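Amino acid ABC transporter, periplasmic amino acid-binding protein (Brucella ovis, PDB 4Z9N) binds glutathione and probably serves as the periplasmic solute-binding component of an amino acid ABC transporter. Local coordinates at residues A246-M251 with I285-G290; Y241-T244 with E250-K253. All coordinates share one frame; numbering follows the deposited sequence.

Contact 1 of 2, residues A246-M251 with I285-G290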
loop_
_atom_site.group_PDB
_atom_site.type_symbol
_atom_site.label_atom_id
_atom_site.label_comp_id
_atom_site.label_asym_id
_atom_site.label_seq_id
_atom_site.Cartn_x
_atom_site.Cartn_y
_atom_site.Cartn_z
ATOM N N ALA D 246 1.203 17.302 -20.640
ATOM C CA ALA D 246 0.780 18.129 -21.766
ATOM C C ALA D 246 -0.608 18.731 -21.580
ATOM O O ALA D 246 -0.891 19.815 -22.102
ATOM C CB ALA D 246 0.828 17.317 -23.052
ATOM N N ASN D 247 -1.484 18.055 -20.840
ATOM C CA ASN D 247 -2.867 18.534 -20.799
ATOM C C ASN D 247 -3.314 19.074 -19.446
ATOM O O ASN D 247 -4.445 19.527 -19.315
ATOM C CB ASN D 247 -3.833 17.431 -21.262
ATOM C CG ASN D 247 -4.020 16.297 -20.243
ATOM O OD1 ASN D 247 -3.645 16.394 -19.069
ATOM N ND2 ASN D 247 -4.632 15.206 -20.708
ATOM N N VAL D 248 -2.443 19.015 -18.441
ATOM C CA VAL D 248 -2.870 19.374 -17.087
ATOM C C VAL D 248 -3.371 20.826 -16.983
ATOM O O VAL D 248 -4.289 21.115 -16.213
ATOM C CB VAL D 248 -1.745 19.108 -16.069
ATOM C CG1 VAL D 248 -0.523 19.962 -16.363
ATOM C CG2 VAL D 248 -2.254 19.338 -14.654
ATOM N N GLU D 249 -2.795 21.742 -17.752
ATOM C CA GLU D 249 -3.257 23.122 -17.668
ATOM C C GLU D 249 -4.690 23.204 -18.173
ATOM O O GLU D 249 -5.503 23.928 -17.612
ATOM C CB GLU D 249 -2.347 24.071 -18.452
ATOM C CG GLU D 249 -2.747 25.549 -18.344
ATOM C CD GLU D 249 -2.547 26.132 -16.950
ATOM O OE1 GLU D 249 -1.783 25.543 -16.157
ATOM O OE2 GLU D 249 -3.146 27.191 -16.662
ATOM N N GLU D 250 -4.999 22.439 -19.215
ATOM C CA GLU D 250 -6.371 22.339 -19.711
ATOM C C GLU D 250 -7.280 21.581 -18.736
ATOM O O GLU D 250 -8.442 21.946 -18.538
ATOM C CB GLU D 250 -6.397 21.648 -21.075
ATOM C CG GLU D 250 -6.241 22.572 -22.281
ATOM C CD GLU D 250 -7.017 23.873 -22.156
ATOM O OE1 GLU D 250 -6.498 24.833 -21.540
ATOM O OE2 GLU D 250 -8.155 23.921 -22.666
ATOM N N MET D 251 -6.759 20.515 -18.140
ATOM C CA MET D 251 -7.576 19.700 -17.246
ATOM C C MET D 251 -7.993 20.476 -15.997
ATOM O O MET D 251 -8.986 20.138 -15.355
ATOM C CB MET D 251 -6.836 18.420 -16.850
ATOM C CG MET D 251 -6.816 17.351 -17.933
ATOM S SD MET D 251 -8.459 16.672 -18.272
ATOM C CE MET D 251 -8.072 15.397 -19.465
ATOM N N ILE D 285 3.226 19.179 -9.715
ATOM C CA ILE D 285 3.832 17.869 -9.919
ATOM C C ILE D 285 3.746 17.461 -11.393
ATOM O O ILE D 285 4.754 17.123 -12.015
ATOM C CB ILE D 285 3.195 16.766 -9.020
ATOM C CG1 ILE D 285 3.400 17.060 -7.523
ATOM C CG2 ILE D 285 3.772 15.434 -9.383
ATOM C CD1 ILE D 285 2.614 16.127 -6.576
ATOM N N ILE D 286 2.539 17.467 -11.948
ATOM C CA ILE D 286 2.344 16.958 -13.297
ATOM C C ILE D 286 3.064 17.830 -14.347
ATOM O O ILE D 286 3.626 17.317 -15.323
ATOM C CB ILE D 286 0.840 16.834 -13.605
ATOM C CG1 ILE D 286 0.173 15.918 -12.579
ATOM C CG2 ILE D 286 0.628 16.257 -14.982
ATOM C CD1 ILE D 286 0.766 14.496 -12.529
ATOM N N LYS D 287 3.066 19.141 -14.146
ATOM C CA LYS D 287 3.846 20.017 -15.015
ATOM C C LYS D 287 5.334 19.686 -14.953
ATOM O O LYS D 287 6.035 19.728 -15.971
ATOM C CB LYS D 287 3.620 21.481 -14.638
ATOM C CG LYS D 287 2.229 21.981 -14.987
ATOM C CD LYS D 287 2.243 23.419 -15.418
ATOM C CE LYS D 287 0.837 23.869 -15.807
ATOM N NZ LYS D 287 0.633 25.340 -15.636
ATOM N N GLY D 288 5.805 19.345 -13.757
ATOM C CA GLY D 288 7.217 19.083 -13.545
ATOM C C GLY D 288 7.725 17.776 -14.130
ATOM O O GLY D 288 8.817 17.734 -14.701
ATOM N N VAL D 289 6.943 16.706 -13.992
ATOM C CA VAL D 289 7.429 15.370 -14.346
ATOM C C VAL D 289 6.387 14.514 -15.083
ATOM O O VAL D 289 6.703 13.412 -15.530
ATOM C CB VAL D 289 7.918 14.615 -13.084
ATOM C CG1 VAL D 289 9.153 15.317 -12.460
ATOM C CG2 VAL D 289 6.788 14.479 -12.073
ATOM N N GLY D 290 5.163 15.012 -15.221
ATOM C CA GLY D 290 4.087 14.228 -15.809
ATOM C C GLY D 290 3.514 13.230 -14.812
ATOM O O GLY D 290 3.909 13.229 -13.645
#
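V248 and I286 meet flank to flank, an example of a small apolar patch joining a short helical turn to a longer helix. V248 CB lies 3.9 Å from I286 CG2, while V248 CG2 reaches back to I286 CB, and the two branched side chains cross obliquely. With chi1 at 62°, V248 CG1 is flanked by the residue's own N and C, and the methyl is turned toward K287. There V248 CG1 rests 3.7 Å from K287 CG, with the lysine chain running across the valine at about a right angle. Beyond this apolar seam K287 stretches to E249, whose CG is anti to the backbone N (chi1 -177°) and whose chain then bends at chi2, bringing one carboxylate oxygen round to the ammonium group. The salt bridge joins K287 NZ to E249 OE1; the modelled 2.5 Å is unusually short, and its exact length is doubtful. E249 and K287 are exposed, whereas V248 and I286 are buried. I286 also packs on A238 of helix 222-240, and V248 on I243 and L263. Q245, just ahead of the turn, hydrogen-bonds K287 O through its NE2. The arrangement is plain helix-helix packing, an aliphatic core edged by a surface salt bridge, and joins helix 248-251 to helix 281-289 in the C-terminal part of this periplasmic binding protein.

Contact 2 of 2, residues Y241-T244 with E250-K253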
loop_
_atom_site.group_PDB
_atom_site.type_symbol
_atom_site.label_atom_id
_atom_site.label_comp_id
_atom_site.label_asym_id
_atom_site.label_seq_id
_atom_site.Cartn_x
_atom_site.Cartn_y
_atom_site.Cartn_z
ATOM N N TYR D 241 -6.801 9.355 -14.014
ATOM C CA TYR D 241 -7.767 10.318 -14.529
ATOM C C TYR D 241 -7.356 10.910 -15.887
ATOM O O TYR D 241 -8.012 11.813 -16.385
ATOM C CB TYR D 241 -7.992 11.453 -13.523
ATOM C CG TYR D 241 -8.512 11.042 -12.152
ATOM C CD1 TYR D 241 -9.141 9.824 -11.947
ATOM C CD2 TYR D 241 -8.383 11.895 -11.063
ATOM C CE1 TYR D 241 -9.626 9.469 -10.687
ATOM C CE2 TYR D 241 -8.863 11.548 -9.809
ATOM C CZ TYR D 241 -9.483 10.333 -9.625
ATOM O OH TYR D 241 -9.956 9.990 -8.370
ATOM N N GLY D 242 -6.298 10.383 -16.493
ATOM C CA GLY D 242 -5.875 10.829 -17.813
ATOM C C GLY D 242 -5.287 12.233 -17.843
ATOM O O GLY D 242 -5.360 12.928 -18.869
ATOM N N ILE D 243 -4.705 12.645 -16.715
ATOM C CA ILE D 243 -4.063 13.946 -16.597
ATOM C C ILE D 243 -2.579 13.783 -16.862
ATOM O O ILE D 243 -1.893 13.010 -16.176
ATOM C CB ILE D 243 -4.299 14.586 -15.215
ATOM C CG1 ILE D 243 -5.791 14.714 -14.945
ATOM C CG2 ILE D 243 -3.649 15.983 -15.159
ATOM C CD1 ILE D 243 -6.110 14.911 -13.487
ATOM N N THR D 244 -2.092 14.515 -17.853
ATOM C CA THR D 244 -0.723 14.374 -18.322
ATOM C C THR D 244 0.014 15.704 -18.243
ATOM O O THR D 244 -0.597 16.757 -18.039
ATOM C CB THR D 244 -0.683 13.860 -19.776
ATOM O OG1 THR D 244 -1.266 14.839 -20.644
ATOM C CG2 THR D 244 -1.462 12.558 -19.907
ATOM N N GLU D 250 -4.999 22.439 -19.215
ATOM C CA GLU D 250 -6.371 22.339 -19.711
ATOM C C GLU D 250 -7.280 21.581 -18.736
ATOM O O GLU D 250 -8.442 21.946 -18.538
ATOM C CB GLU D 250 -6.397 21.648 -21.075
ATOM C CG GLU D 250 -6.241 22.572 -22.281
ATOM C CD GLU D 250 -7.017 23.873 -22.156
ATOM O OE1 GLU D 250 -6.498 24.833 -21.540
ATOM O OE2 GLU D 250 -8.155 23.921 -22.666
ATOM N N MET D 251 -6.759 20.515 -18.140
ATOM C CA MET D 251 -7.576 19.700 -17.246
ATOM C C MET D 251 -7.993 20.476 -15.997
ATOM O O MET D 251 -8.986 20.138 -15.355
ATOM C CB MET D 251 -6.836 18.420 -16.850
ATOM C CG MET D 251 -6.816 17.351 -17.933
ATOM S SD MET D 251 -8.459 16.672 -18.272
ATOM C CE MET D 251 -8.072 15.397 -19.465
ATOM N N LYS D 252 -7.247 21.524 -15.663
ATOM C CA LYS D 252 -7.572 22.347 -14.503
ATOM C C LYS D 252 -8.961 22.965 -14.647
ATOM O O LYS D 252 -9.594 23.317 -13.652
ATOM C CB LYS D 252 -6.513 23.439 -14.299
ATOM N N LYS D 253 -9.438 23.079 -15.886
ATOM C CA LYS D 253 -10.756 23.639 -16.155
ATOM C C LYS D 253 -11.821 22.550 -16.311
ATOM O O LYS D 253 -12.939 22.832 -16.740
ATOM C CB LYS D 253 -10.715 24.518 -17.416
#
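M251 carries its CG beside its own backbone N (chi1 -77°) and then bends at chi2 (-67°), so that CG meets I243 and the end runs on toward G242. I243 answers with CG1 anti to its own carbonyl carbon (chi1 -57°), placing that branch on the side from which the methionine comes. The loop that receives M251 includes the Schellman motif that ends helix 222-240, a common way of closing an alpha helix: I243 N is bonded back to A238 O and G242 N to E239 O, and G242, at positive phi, is the C-prime residue. The chain then doubles back through the next short helix, so that residues only a few positions apart are brought close together; the CA atoms of I243 and M251 are 6.8 Å apart.

The contact is small and, apart from a methyl beside a carbonyl oxygen, apolar; no hydrogen bond crosses it. Its one pairing of apolar side chains is loose, with I243 CG1 standing 4.1 Å from M251 CG. I243 is buried, and it also packs on I259 and L262 of helix 257-262; L263 touches both I243 and M251, so the two share a neighbour. Y241 directs its ring away from M251, packing on D258 and L262 and also on K210 of the second subunit. The methionine's reach ends over the backbone of the Schellman turn, where its methyl carbon CE lies 3.7 Å from G242 O.

In the fold
Contacts 1 and 2 illustrate how one short helix can serve two neighbouring contacts: their centres are 7 Å apart, and both use helix 248-251. The 241-244 loop lies beside both segments of contact 1. V248 CG2 comes within 3.7 Å of I243 CG2, and I286 CG2 within 3.3 Å of T244 O. N247 ties the turn back to that loop, with its OD1 bonded to T244 N and its ND2 probably bonded to G242 O at 3.0 Å. No residue of either contact belongs to the glutathione pocket, whose residues lie between positions 26 and 213, or to the sodium site of D96, L101, D102 and Q219.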